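Local coordinates for metallo-carboxypeptidase (Pseudomonas aeruginosa, PDB 4A39), which is a zinc-dependent carboxypeptidase of the M14 family, related to mammalian cytosolic carboxypeptidases, and probably removes residues from the C-terminus of peptides or proteins, at residues Q206-L209 against E210-L214; Q374-L377 against S378-V382; R133-E136 against R137-I141; P320-P324 against G325-L329. All coordinates share one frame; numbering follows the deposited sequence.

Contact 1 of 4, residues Q206-L209 against E210-L214; sequences QRLL and EKADL
Leu208 O receives both Lys211 N, at 3.3 Å with an N-H...O angle of 148°, and Ala212 N, at 2.9 Å but with a bent, weak geometry, as helix 203-211 gives way to strand 212-217. The Lys211 donor stands 57° out of the carbonyl plane, well off the lone pairs; the bond from Glu210 N to Arg207 O is long and weak. Leu209 adds to the helix-to-strand junction: its CA makes a C-H...O contact with Ala212 O at 3.3 Å. Because its CG lies anti to the carbonyl carbon (chi1 -62°), the branch swings towards the strand: CD2 comes within 3.3 Å of Ala212 O and 4.1 Å of Leu214 CG. The two leucine side chains cross there at about a right angle. Alongside, Leu208 CD1 approaches Ala212 CB at 4.3 Å. A water lies within hydrogen-bonding reach of both Leu209 O and Asp213 OD1 and probably bridges them, linking the Leu209 carbonyl to the Asp213 side chain. Asp213 is further held by Arg164 and Ser169, while Lys211 NZ forms its salt bridge with Asp385. Leu208 packs against Leu380 and Ala381 of helix 366-383, Ala212 and Leu214 against Leu173 of strand 171-177, and Leu209 and Leu214 against Val163 of strand 157-163, so the junction leads into the mixed sheet, where strand 212-217 lies between 157-163 and 171-177.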
ATOM      1  N   GLN A 206     -23.991   8.375  -2.851  1.00 15.25           N
ATOM      2  CA  GLN A 206     -24.831   9.555  -2.709  1.00 15.59           C
ATOM      3  C   GLN A 206     -25.206   9.641  -1.234  1.00 15.47           C
ATOM      4  O   GLN A 206     -25.167  10.714  -0.630  1.00 16.38           O
ATOM      5  CB  GLN A 206     -26.078   9.405  -3.590  1.00 17.71           C
ATOM      6  CG  GLN A 206     -26.830  10.696  -3.891  1.00 20.68           C
ATOM      7  CD  GLN A 206     -27.864  10.520  -4.991  1.00 22.50           C
ATOM      8  OE1 GLN A 206     -28.118   9.395  -5.454  1.00 25.50           O
ATOM      9  NE2 GLN A 206     -28.467  11.635  -5.420  1.00 24.31           N
ATOM     10  N   ARG A 207     -25.543   8.491  -0.654  1.00 16.41           N
ATOM     11  CA  ARG A 207     -25.918   8.422   0.752  1.00 17.28           C
ATOM     12  C   ARG A 207     -24.725   8.774   1.631  1.00 16.84           C
ATOM     13  O   ARG A 207     -24.849   9.541   2.584  1.00 17.97           O
ATOM     14  CB  ARG A 207     -26.409   7.019   1.110  1.00 19.42           C
ATOM     15  CG  ARG A 207     -27.660   6.564   0.370  1.00 21.38           C
ATOM     16  CD  ARG A 207     -28.137   5.224   0.916  1.00 23.35           C
ATOM     17  NE  ARG A 207     -29.290   4.690   0.193  1.00 23.68           N
ATOM     18  CZ  ARG A 207     -29.926   3.571   0.527  1.00 22.88           C
ATOM     19  NH1 ARG A 207     -29.524   2.864   1.576  1.00 23.77           N
ATOM     20  NH2 ARG A 207     -30.966   3.156  -0.188  1.00 22.74           N
ATOM     21  N   LEU A 208     -23.565   8.214   1.304  1.00 14.71           N
ATOM     22  CA  LEU A 208     -22.358   8.467   2.079  1.00 12.87           C
ATOM     23  C   LEU A 208     -21.904   9.922   2.037  1.00 11.28           C
ATOM     24  O   LEU A 208     -21.579  10.507   3.068  1.00 12.52           O
ATOM     25  CB  LEU A 208     -21.218   7.567   1.592  1.00 10.66           C
ATOM     26  CG  LEU A 208     -19.841   7.785   2.235  1.00 11.78           C
ATOM     27  CD1 LEU A 208     -19.943   7.642   3.747  1.00 10.29           C
ATOM     28  CD2 LEU A 208     -18.851   6.779   1.670  1.00 10.93           C
ATOM     29  N   LEU A 209     -21.893  10.511   0.845  1.00 11.12           N
ATOM     30  CA  LEU A 209     -21.438  11.884   0.693  1.00 12.38           C
ATOM     31  C   LEU A 209     -22.433  12.955   1.126  1.00 13.63           C
ATOM     32  O   LEU A 209     -22.094  14.138   1.167  1.00 14.09           O
ATOM     33  CB  LEU A 209     -20.985  12.113  -0.751  1.00 13.07           C
ATOM     34  CG  LEU A 209     -19.799  11.214  -1.131  1.00 13.68           C
ATOM     35  CD1 LEU A 209     -19.450  11.412  -2.595  1.00 13.68           C
ATOM     36  CD2 LEU A 209     -18.601  11.535  -0.241  1.00 14.09           C
ATOM     37  N   GLU A 210     -23.659  12.553   1.445  1.00 14.76           N
ATOM     38  CA  GLU A 210     -24.641  13.521   1.917  1.00 15.57           C
ATOM     39  C   GLU A 210     -24.307  13.816   3.376  1.00 15.30           C
ATOM     40  O   GLU A 210     -24.683  14.859   3.915  1.00 16.32           O
ATOM     41  CB  GLU A 210     -26.068  12.961   1.829  1.00 17.67           C
ATOM     42  CG  GLU A 210     -26.656  12.915   0.429  1.00 20.36           C
ATOM     43  CD  GLU A 210     -28.096  12.424   0.415  1.00 21.27           C
ATOM     44  OE1 GLU A 210     -28.351  11.297   0.892  1.00 23.32           O
ATOM     45  OE2 GLU A 210     -28.975  13.165  -0.076  1.00 24.04           O
ATOM     46  N   LYS A 211     -23.580  12.896   4.004  1.00 13.60           N
ATOM     47  CA  LYS A 211     -23.216  13.035   5.406  1.00 11.90           C
ATOM     48  C   LYS A 211     -21.718  13.123   5.678  1.00 11.36           C
ATOM     49  O   LYS A 211     -21.310  13.479   6.780  1.00 12.26           O
ATOM     50  CB  LYS A 211     -23.804  11.867   6.197  1.00 14.09           C
ATOM     51  CG  LYS A 211     -25.308  11.746   6.034  1.00 13.35           C
ATOM     52  CD  LYS A 211     -25.863  10.484   6.665  1.00 15.94           C
ATOM     53  CE  LYS A 211     -27.373  10.424   6.475  1.00 16.46           C
ATOM     54  NZ  LYS A 211     -27.974   9.232   7.130  1.00 17.16           N
ATOM     55  N   ALA A 212     -20.896  12.814   4.681  1.00 10.56           N
ATOM     56  CA  ALA A 212     -19.457  12.861   4.895  1.00 10.88           C
ATOM     57  C   ALA A 212     -18.633  13.322   3.706  1.00  9.62           C
ATOM     58  O   ALA A 212     -19.065  13.230   2.558  1.00 10.13           O
ATOM     59  CB  ALA A 212     -18.968  11.490   5.344  1.00 10.73           C
ATOM     60  N   ASP A 213     -17.444  13.839   4.009  1.00  8.97           N
ATOM     61  CA  ASP A 213     -16.489  14.278   3.000  1.00  8.97           C
ATOM     62  C   ASP A 213     -15.312  13.320   3.122  1.00  8.64           C
ATOM     63  O   ASP A 213     -15.029  12.815   4.212  1.00  9.43           O
ATOM     64  CB  ASP A 213     -15.970  15.692   3.272  1.00  9.08           C
ATOM     65  CG  ASP A 213     -17.030  16.758   3.111  1.00 10.81           C
ATOM     66  OD1 ASP A 213     -18.055  16.500   2.452  1.00 11.78           O
ATOM     67  OD2 ASP A 213     -16.817  17.871   3.636  1.00 14.42           O
ATOM     68  N   LEU A 214     -14.621  13.068   2.017  1.00  8.57           N
ATOM     69  CA  LEU A 214     -13.467  12.183   2.059  1.00  7.80           C
ATOM     70  C   LEU A 214     -12.186  12.996   1.945  1.00  8.29           C
ATOM     71  O   LEU A 214     -12.087  13.896   1.110  1.00  8.60           O
ATOM     72  CB  LEU A 214     -13.527  11.168   0.918  1.00  8.61           C
ATOM     73  CG  LEU A 214     -14.830  10.380   0.774  1.00  9.28           C
ATOM     74  CD1 LEU A 214     -14.692   9.420  -0.393  1.00  9.03           C
ATOM     75  CD2 LEU A 214     -15.147   9.627   2.059  1.00 10.08           C
TER
HETATM   76  O   HOH W   1     -19.877  15.714   0.717  1.00 50.09           O

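Contact 2 of 4, residues Q374-L377 against S378-V382; sequences QDVL and STLAV
The carbonyl plane of Asp375 is approached on both faces by Thr379: the backbone N donates to Asp375 O from one face at 3.0 Å, tilted 26° from the plane, and the hydroxyl OG1 donates to the same Asp375 O from the opposite face at 3.2 Å. The first torsion of the threonine explains the second bond, since chi1 of -62° sets OG1 beside its own backbone N and thus back over the preceding turn. CG2 occupies the position anti to that nitrogen. Two bonds therefore hold one helical oxygen, and they also fix the rotation of the threonine. One residue further on, Leu380 N donates to Val376 O at 2.9 Å with an N-H...O angle of 158°. Leu380 CG rests 3.3 Å from Val376 O; its 4.3 Å approach to Val376 CG1 is the apolar contact, one turn apart. Ser378 CB lies 3.4 Å from Asp375 O, but the hydroxyl of Ser378 is engaged elsewhere, hydrogen-bonded to Glu204 and Arg196. The remaining bonds, Ser378 N to Gln374 O and Ala381 N to Leu377 O, continue the same spacing. Around this turn, Thr379 and Leu380 meet Phe303 of helix 294-308, Val376 meets Phe189 and Leu377 meets Leu193 of helix 185-196, and Leu380 meets Leu208 of helix 203-211. The pattern is that of a regular alpha-helix carrying a threonine-to-carbonyl i to i-4 bond, here in helix 366-383 of the alpha/beta carboxypeptidase fold, whose face at Val376, Leu377 and Leu380 is buried against neighbouring helices.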
ATOM      1  N   GLN A 374     -12.971  -0.108  -3.454  1.00  6.85           N
ATOM      2  CA  GLN A 374     -14.368   0.150  -3.753  1.00  7.85           C
ATOM      3  C   GLN A 374     -15.291  -0.517  -2.732  1.00  7.69           C
ATOM      4  O   GLN A 374     -16.332   0.041  -2.377  1.00  8.47           O
ATOM      5  CB  GLN A 374     -14.688  -0.325  -5.171  1.00 10.51           C
ATOM      6  CG  GLN A 374     -13.884   0.426  -6.226  1.00 12.42           C
ATOM      7  CD  GLN A 374     -14.194  -0.022  -7.637  1.00 17.92           C
ATOM      8  OE1 GLN A 374     -14.015  -1.188  -7.983  1.00 20.43           O
ATOM      9  NE2 GLN A 374     -14.658   0.908  -8.465  1.00 21.16           N
ATOM     10  N   ASP A 375     -14.914  -1.698  -2.245  1.00  8.22           N
ATOM     11  CA  ASP A 375     -15.748  -2.387  -1.268  1.00  7.93           C
ATOM     12  C   ASP A 375     -15.671  -1.696   0.087  1.00  9.08           C
ATOM     13  O   ASP A 375     -16.618  -1.746   0.874  1.00  7.74           O
ATOM     14  CB  ASP A 375     -15.353  -3.863  -1.145  1.00  7.94           C
ATOM     15  CG  ASP A 375     -15.692  -4.662  -2.394  1.00 10.23           C
ATOM     16  OD1 ASP A 375     -16.701  -4.330  -3.057  1.00  9.39           O
ATOM     17  OD2 ASP A 375     -14.968  -5.629  -2.704  1.00  9.42           O
ATOM     18  N   VAL A 376     -14.544  -1.050   0.362  1.00  7.55           N
ATOM     19  CA  VAL A 376     -14.398  -0.324   1.615  1.00  7.34           C
ATOM     20  C   VAL A 376     -15.365   0.862   1.587  1.00  7.44           C
ATOM     21  O   VAL A 376     -15.972   1.205   2.602  1.00  7.17           O
ATOM     22  CB  VAL A 376     -12.947   0.179   1.808  1.00  7.44           C
ATOM     23  CG1 VAL A 376     -12.902   1.263   2.879  1.00  7.73           C
ATOM     24  CG2 VAL A 376     -12.048  -0.983   2.220  1.00  8.49           C
ATOM     25  N   LEU A 377     -15.514   1.487   0.423  1.00  7.82           N
ATOM     26  CA  LEU A 377     -16.430   2.614   0.299  1.00  7.98           C
ATOM     27  C   LEU A 377     -17.848   2.147   0.602  1.00  9.07           C
ATOM     28  O   LEU A 377     -18.610   2.857   1.255  1.00  8.94           O
ATOM     29  CB  LEU A 377     -16.359   3.227  -1.104  1.00  8.97           C
ATOM     30  CG  LEU A 377     -15.151   4.133  -1.364  1.00 10.41           C
ATOM     31  CD1 LEU A 377     -15.159   4.616  -2.806  1.00  9.37           C
ATOM     32  CD2 LEU A 377     -15.197   5.317  -0.410  1.00 10.45           C
ATOM     33  N   SER A 378     -18.195   0.950   0.135  1.00 10.21           N
ATOM     34  CA  SER A 378     -19.524   0.400   0.392  1.00  9.10           C
ATOM     35  C   SER A 378     -19.718   0.210   1.892  1.00  9.26           C
ATOM     36  O   SER A 378     -20.795   0.479   2.428  1.00  9.42           O
ATOM     37  CB  SER A 378     -19.705  -0.945  -0.316  1.00  9.29           C
ATOM     38  OG  SER A 378     -19.841  -0.778  -1.717  1.00 11.69           O
ATOM     39  N   THR A 379     -18.667  -0.253   2.564  1.00  5.97           N
ATOM     40  CA  THR A 379     -18.717  -0.481   4.003  1.00  6.76           C
ATOM     41  C   THR A 379     -18.913   0.831   4.759  1.00  8.10           C
ATOM     42  O   THR A 379     -19.705   0.901   5.702  1.00  8.60           O
ATOM     43  CB  THR A 379     -17.429  -1.183   4.493  1.00  6.29           C
ATOM     44  OG1 THR A 379     -17.330  -2.470   3.865  1.00  8.29           O
ATOM     45  CG2 THR A 379     -17.449  -1.364   6.010  1.00  8.53           C
ATOM     46  N   LEU A 380     -18.201   1.872   4.342  1.00  8.19           N
ATOM     47  CA  LEU A 380     -18.325   3.170   4.998  1.00  7.97           C
ATOM     48  C   LEU A 380     -19.723   3.754   4.815  1.00  9.75           C
ATOM     49  O   LEU A 380     -20.225   4.466   5.690  1.00 10.20           O
ATOM     50  CB  LEU A 380     -17.283   4.153   4.453  1.00  9.22           C
ATOM     51  CG  LEU A 380     -15.813   3.801   4.704  1.00  9.56           C
ATOM     52  CD1 LEU A 380     -14.928   4.886   4.111  1.00  9.78           C
ATOM     53  CD2 LEU A 380     -15.555   3.656   6.198  1.00 10.81           C
ATOM     54  N   ALA A 381     -20.348   3.456   3.680  1.00  8.80           N
ATOM     55  CA  ALA A 381     -21.689   3.956   3.397  1.00  9.95           C
ATOM     56  C   ALA A 381     -22.696   3.382   4.391  1.00 11.40           C
ATOM     57  O   ALA A 381     -23.625   4.073   4.817  1.00 12.12           O
ATOM     58  CB  ALA A 381     -22.093   3.591   1.975  1.00  9.18           C
ATOM     59  N   VAL A 382     -22.509   2.118   4.758  1.00 11.77           N
ATOM     60  CA  VAL A 382     -23.398   1.447   5.704  1.00 13.79           C
ATOM     61  C   VAL A 382     -23.205   1.928   7.140  1.00 14.46           C
ATOM     62  O   VAL A 382     -24.168   2.044   7.899  1.00 16.04           O
ATOM     63  CB  VAL A 382     -23.181  -0.085   5.687  1.00 14.32           C
ATOM     64  CG1 VAL A 382     -24.053  -0.752   6.748  1.00 17.33           C
ATOM     65  CG2 VAL A 382     -23.501  -0.638   4.312  1.00 17.05           C
TER

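Contact 3 of 4, residues R133-E136 against R137-I141; sequences RLVE and RALGI
Leu139 lies alongside Val135, one turn earlier, near the end of helix 128-138. CB lies 3.7 Å from Val135 O; CG drops closer, to 3.4 Å from Val135 O; CD1 reaches the tip of the neighbour, 4.0 Å from Val135 CG1. This course follows from chi1 of -61°, which places CG anti to the carbonyl carbon and beside the backbone N, on the side facing the preceding turn. The two side chains consequently lie side by side and point the same way, with CG1 of the valine forming the near branch. Beneath them the backbone of Leu139 is firmly joined to the same residue: its N donates to Val135 O at 3.0 Å with an N-H...O angle of 164°, nearly along the C=O axis. Arg137 N to Arg133 O and Ala138 N to Leu134 O, each 2.9 Å, repeat the i to i-4 bond on the preceding residues. After that the pattern changes. Gly140 N turns to Arg137 O, and Ile141 N to Ala138 O at 3.0 Å, which closes a type I beta turn from Ala138 to Ile141. Leu134 and Ala138, both buried, pack against Ile194 of helix 185-196; Ala138 also touches Leu161 of strand 157-163, as does the more exposed Leu139. The arrangement is a helix C-terminus that unwinds through a type I turn; with Gly140 at phi -95°, the turn lacks the left-handed residue of a Schellman motif.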
ATOM      1  N   ARG A 133      -1.389  10.747 -13.140  1.00 10.48           N
ATOM      2  CA  ARG A 133      -2.614  10.498 -13.886  1.00 10.40           C
ATOM      3  C   ARG A 133      -3.806  10.315 -12.948  1.00 10.88           C
ATOM      4  O   ARG A 133      -4.914  10.766 -13.244  1.00 11.14           O
ATOM      5  CB  ARG A 133      -2.458   9.267 -14.781  1.00 12.16           C
ATOM      6  CG  ARG A 133      -1.489   9.473 -15.940  1.00 13.22           C
ATOM      7  CD  ARG A 133      -1.658   8.405 -17.019  1.00 15.69           C
ATOM      8  NE  ARG A 133      -1.273   7.069 -16.573  1.00 18.43           N
ATOM      9  CZ  ARG A 133      -0.017   6.669 -16.395  1.00 18.26           C
ATOM     10  NH1 ARG A 133       0.992   7.502 -16.624  1.00 20.60           N
ATOM     11  NH2 ARG A 133       0.233   5.429 -15.998  1.00 20.07           N
ATOM     12  N   LEU A 134      -3.577   9.655 -11.816  1.00 10.52           N
ATOM     13  CA  LEU A 134      -4.643   9.438 -10.843  1.00 10.06           C
ATOM     14  C   LEU A 134      -5.115  10.769 -10.274  1.00 10.50           C
ATOM     15  O   LEU A 134      -6.314  10.994 -10.111  1.00 10.87           O
ATOM     16  CB  LEU A 134      -4.160   8.544  -9.694  1.00  9.34           C
ATOM     17  CG  LEU A 134      -5.173   8.353  -8.555  1.00  9.57           C
ATOM     18  CD1 LEU A 134      -6.437   7.691  -9.090  1.00  9.74           C
ATOM     19  CD2 LEU A 134      -4.558   7.499  -7.455  1.00  9.28           C
ATOM     20  N   VAL A 135      -4.169  11.647  -9.962  1.00 10.96           N
ATOM     21  CA  VAL A 135      -4.517  12.952  -9.416  1.00 10.30           C
ATOM     22  C   VAL A 135      -5.278  13.767 -10.457  1.00 11.45           C
ATOM     23  O   VAL A 135      -6.303  14.379 -10.143  1.00 11.03           O
ATOM     24  CB  VAL A 135      -3.258  13.727  -8.953  1.00  9.59           C
ATOM     25  CG1 VAL A 135      -3.626  15.162  -8.606  1.00  9.82           C
ATOM     26  CG2 VAL A 135      -2.654  13.047  -7.729  1.00  9.44           C
ATOM     27  N   GLU A 136      -4.787  13.763 -11.696  1.00 11.98           N
ATOM     28  CA  GLU A 136      -5.444  14.494 -12.777  1.00 13.78           C
ATOM     29  C   GLU A 136      -6.873  13.988 -12.953  1.00 13.91           C
ATOM     30  O   GLU A 136      -7.805  14.773 -13.138  1.00 13.94           O
ATOM     31  CB  GLU A 136      -4.665  14.326 -14.090  1.00 13.80           C
ATOM     32  CG  GLU A 136      -5.475  14.648 -15.350  1.00 16.90           C
ATOM     33  CD  GLU A 136      -4.659  14.525 -16.627  1.00 17.58           C
ATOM     34  OE1 GLU A 136      -3.894  13.546 -16.759  1.00 18.48           O
ATOM     35  OE2 GLU A 136      -4.794  15.403 -17.506  1.00 20.91           O
ATOM     36  N   ARG A 137      -7.042  12.672 -12.891  1.00 12.40           N
ATOM     37  CA  ARG A 137      -8.364  12.074 -13.038  1.00 12.08           C
ATOM     38  C   ARG A 137      -9.285  12.469 -11.886  1.00 11.74           C
ATOM     39  O   ARG A 137     -10.456  12.783 -12.094  1.00 12.59           O
ATOM     40  CB  ARG A 137      -8.246  10.549 -13.108  1.00 12.77           C
ATOM     41  CG  ARG A 137      -9.582   9.823 -13.152  1.00 13.52           C
ATOM     42  CD  ARG A 137      -9.375   8.317 -13.211  1.00 16.25           C
ATOM     43  NE  ARG A 137      -8.664   7.922 -14.423  1.00 16.27           N
ATOM     44  CZ  ARG A 137      -9.195   7.941 -15.641  1.00 18.59           C
ATOM     45  NH1 ARG A 137     -10.456   8.320 -15.815  1.00 18.64           N
ATOM     46  NH2 ARG A 137      -8.471   7.569 -16.687  1.00 21.28           N
ATOM     47  N   ALA A 138      -8.748  12.457 -10.672  1.00 10.31           N
ATOM     48  CA  ALA A 138      -9.526  12.805  -9.487  1.00 11.29           C
ATOM     49  C   ALA A 138     -10.059  14.232  -9.533  1.00 11.68           C
ATOM     50  O   ALA A 138     -11.224  14.477  -9.220  1.00 11.50           O
ATOM     51  CB  ALA A 138      -8.679  12.606  -8.232  1.00 10.83           C
ATOM     52  N   LEU A 139      -9.210  15.176  -9.924  1.00 12.10           N
ATOM     53  CA  LEU A 139      -9.622  16.578  -9.978  1.00 13.18           C
ATOM     54  C   LEU A 139     -10.653  16.871 -11.066  1.00 14.42           C
ATOM     55  O   LEU A 139     -11.230  17.960 -11.102  1.00 16.59           O
ATOM     56  CB  LEU A 139      -8.393  17.473 -10.150  1.00 13.66           C
ATOM     57  CG  LEU A 139      -7.383  17.365  -8.999  1.00 13.67           C
ATOM     58  CD1 LEU A 139      -6.143  18.186  -9.318  1.00 15.58           C
ATOM     59  CD2 LEU A 139      -8.025  17.833  -7.701  1.00 14.97           C
ATOM     60  N   GLY A 140     -10.891  15.899 -11.940  1.00 14.45           N
ATOM     61  CA  GLY A 140     -11.866  16.076 -13.002  1.00 15.40           C
ATOM     62  C   GLY A 140     -13.215  15.520 -12.589  1.00 14.92           C
ATOM     63  O   GLY A 140     -14.203  15.647 -13.315  1.00 16.57           O
ATOM     64  N   ILE A 141     -13.251  14.900 -11.411  1.00 14.28           N
ATOM     65  CA  ILE A 141     -14.474  14.316 -10.875  1.00 14.26           C
ATOM     66  C   ILE A 141     -15.252  15.367 -10.094  1.00 14.97           C
ATOM     67  O   ILE A 141     -14.672  16.241  -9.451  1.00 13.33           O
ATOM     68  CB  ILE A 141     -14.161  13.118  -9.939  1.00 13.82           C
ATOM     69  CG1 ILE A 141     -13.556  11.970 -10.754  1.00 14.33           C
ATOM     70  CG2 ILE A 141     -15.428  12.659  -9.230  1.00 14.28           C
ATOM     71  CD1 ILE A 141     -13.195  10.738  -9.932  1.00 14.31           C
TER

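Contact 4 of 4, residues P320-P324 against G325-L329; sequences PRSAP and GQANL
Ala323 O is gripped by two donors from opposite faces of its plane, Ser322 OG at 2.9 Å and Gln326 N at 3.0 Å. The second of these, with an N-H...O angle of 153°, closes a type II beta turn from Ala323 to Gln326, with Pro324 and Gly325 at its corners. Gly325 has a phi of 69°, a left-handed conformation that suits the third position of such a turn and that glycine adopts easily. Ser322 donates its hydroxyl to the very next residue, so the turn-closing oxygen is shared with a bond local to the incoming arm of the loop. That hydroxyl also sits over the outgoing side, 3.3 Å from Gln326 C and 3.6 Å from Gln326 CB. The turn lies in the loop between helices 294-308 and 332-340; Ser322 N bonds Glu287, and the backbone of Ala327 pairs with Gly288, which ties both arms of the loop to the same neighbouring segment. Gln326 folds back over the turn because its chain bends at chi2 (-52°). Its CG then lies 3.8 Å from Ala323 CB, and its amide NE2 makes a weak hydrogen bond of 3.3 Å to Pro324 O.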
ATOM      1  N   PRO A 320      -1.334 -10.072  16.046  1.00 10.95           N
ATOM      2  CA  PRO A 320      -1.910 -10.378  17.356  1.00 10.58           C
ATOM      3  C   PRO A 320      -2.539  -9.107  17.905  1.00 11.97           C
ATOM      4  O   PRO A 320      -2.133  -8.003  17.544  1.00 13.27           O
ATOM      5  CB  PRO A 320      -0.696 -10.804  18.176  1.00 12.23           C
ATOM      6  CG  PRO A 320       0.222 -11.395  17.148  1.00 13.03           C
ATOM      7  CD  PRO A 320       0.103 -10.394  16.015  1.00 11.64           C
ATOM      8  N   ARG A 321      -3.539  -9.251  18.761  1.00 11.48           N
ATOM      9  CA  ARG A 321      -4.142  -8.063  19.336  1.00 12.88           C
ATOM     10  C   ARG A 321      -3.286  -7.602  20.491  1.00 11.87           C
ATOM     11  O   ARG A 321      -2.639  -8.408  21.166  1.00 11.98           O
ATOM     12  CB  ARG A 321      -5.556  -8.339  19.817  1.00 13.57           C
ATOM     13  CG  ARG A 321      -5.714  -9.575  20.651  1.00 19.64           C
ATOM     14  CD  ARG A 321      -7.156 -10.023  20.607  1.00 18.93           C
ATOM     15  NE  ARG A 321      -7.687  -9.946  19.247  1.00 22.86           N
ATOM     16  CZ  ARG A 321      -8.234  -8.855  18.713  1.00 20.55           C
ATOM     17  NH1 ARG A 321      -8.328  -7.740  19.426  1.00 21.36           N
ATOM     18  NH2 ARG A 321      -8.677  -8.878  17.463  1.00 20.63           N
ATOM     19  N   SER A 322      -3.271  -6.295  20.708  1.00 10.70           N
ATOM     20  CA  SER A 322      -2.490  -5.721  21.785  1.00 11.58           C
ATOM     21  C   SER A 322      -3.201  -5.889  23.115  1.00 12.30           C
ATOM     22  O   SER A 322      -4.431  -5.852  23.178  1.00 11.73           O
ATOM     23  CB  SER A 322      -2.254  -4.232  21.525  1.00 12.37           C
ATOM     24  OG  SER A 322      -1.702  -3.599  22.670  1.00 13.98           O
ATOM     25  N   ALA A 323      -2.418  -6.089  24.172  1.00 12.61           N
ATOM     26  CA  ALA A 323      -2.973  -6.216  25.510  1.00 12.34           C
ATOM     27  C   ALA A 323      -3.489  -4.820  25.836  1.00 12.87           C
ATOM     28  O   ALA A 323      -2.975  -3.831  25.311  1.00 13.77           O
ATOM     29  CB  ALA A 323      -1.885  -6.622  26.497  1.00 14.28           C
ATOM     30  N   PRO A 324      -4.505  -4.716  26.702  1.00 12.70           N
ATOM     31  CA  PRO A 324      -5.054  -3.404  27.058  1.00 12.40           C
ATOM     32  C   PRO A 324      -4.000  -2.345  27.390  1.00 12.40           C
ATOM     33  O   PRO A 324      -3.111  -2.568  28.215  1.00 12.54           O
ATOM     34  CB  PRO A 324      -5.962  -3.728  28.243  1.00 12.26           C
ATOM     35  CG  PRO A 324      -6.472  -5.098  27.884  1.00 13.56           C
ATOM     36  CD  PRO A 324      -5.214  -5.794  27.418  1.00 13.60           C
ATOM     37  N   GLY A 325      -4.104  -1.201  26.720  1.00 11.02           N
ATOM     38  CA  GLY A 325      -3.192  -0.095  26.948  1.00 11.56           C
ATOM     39  C   GLY A 325      -1.747  -0.262  26.514  1.00 11.81           C
ATOM     40  O   GLY A 325      -0.912   0.581  26.845  1.00 12.52           O
ATOM     41  N   GLN A 326      -1.441  -1.313  25.759  1.00 10.63           N
ATOM     42  CA  GLN A 326      -0.062  -1.547  25.332  1.00 11.72           C
ATOM     43  C   GLN A 326       0.269  -1.190  23.883  1.00 11.95           C
ATOM     44  O   GLN A 326       1.276  -1.649  23.341  1.00 12.51           O
ATOM     45  CB  GLN A 326       0.312  -3.010  25.590  1.00 12.95           C
ATOM     46  CG  GLN A 326       0.127  -3.439  27.034  1.00 14.21           C
ATOM     47  CD  GLN A 326       0.824  -2.507  28.005  1.00 15.57           C
ATOM     48  OE1 GLN A 326       2.040  -2.331  27.951  1.00 17.99           O
ATOM     49  NE2 GLN A 326       0.053  -1.900  28.898  1.00 16.78           N
ATOM     50  N   ALA A 327      -0.560  -0.365  23.257  1.00 10.73           N
ATOM     51  CA  ALA A 327      -0.311   0.017  21.875  1.00 10.77           C
ATOM     52  C   ALA A 327       0.870   0.973  21.749  1.00 11.46           C
ATOM     53  O   ALA A 327       1.246   1.652  22.708  1.00 12.85           O
ATOM     54  CB  ALA A 327      -1.557   0.655  21.275  1.00 12.63           C
ATOM     55  N   ASN A 328       1.460   0.993  20.560  1.00 11.99           N
ATOM     56  CA  ASN A 328       2.574   1.879  20.256  1.00 11.07           C
ATOM     57  C   ASN A 328       1.926   3.075  19.557  1.00 10.50           C
ATOM     58  O   ASN A 328       1.476   2.960  18.414  1.00  9.82           O
ATOM     59  CB  ASN A 328       3.560   1.187  19.309  1.00 12.35           C
ATOM     60  CG  ASN A 328       4.748   2.065  18.956  1.00 11.05           C
ATOM     61  OD1 ASN A 328       4.777   3.251  19.278  1.00 11.60           O
ATOM     62  ND2 ASN A 328       5.733   1.482  18.280  1.00 13.29           N
ATOM     63  N   LEU A 329       1.858   4.211  20.245  1.00 10.15           N
ATOM     64  CA  LEU A 329       1.239   5.403  19.673  1.00 10.00           C
ATOM     65  C   LEU A 329       2.050   6.096  18.582  1.00  9.33           C
ATOM     66  O   LEU A 329       1.640   7.138  18.072  1.00 10.51           O
ATOM     67  CB  LEU A 329       0.884   6.408  20.777  1.00 11.24           C
ATOM     68  CG  LEU A 329      -0.336   6.035  21.630  1.00 13.15           C
ATOM     69  CD1 LEU A 329      -0.503   7.039  22.760  1.00 15.71           C
ATOM     70  CD2 LEU A 329      -1.589   6.008  20.758  1.00 14.47           C
TER

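In the fold
Contacts 1 and 2 pack together: their centres are 11 Å apart, Leu208 CD1 lies 3.7 Å from Leu380 O and Leu214 CD1 4.1 Å from Leu377 CD2. Contact 3 touches neither but shares neighbours with them (helix 185-196, strand 157-163, Arg165); its nearest atoms are about 8 Å from contact 1 and about 10 Å from contact 2. Contact 4 stands apart, its centre about 38 Å from that of contact 3, on the opposite side of the chain's centre. Its Ser322 side chain is about 7 Å from the bound (2-guanidinoethylmercapto)succinic acid, although none of its residues lines that pocket. The Val376 side chain (contact 2) is about 11 Å from that of Glu348, the predicted proton donor/acceptor.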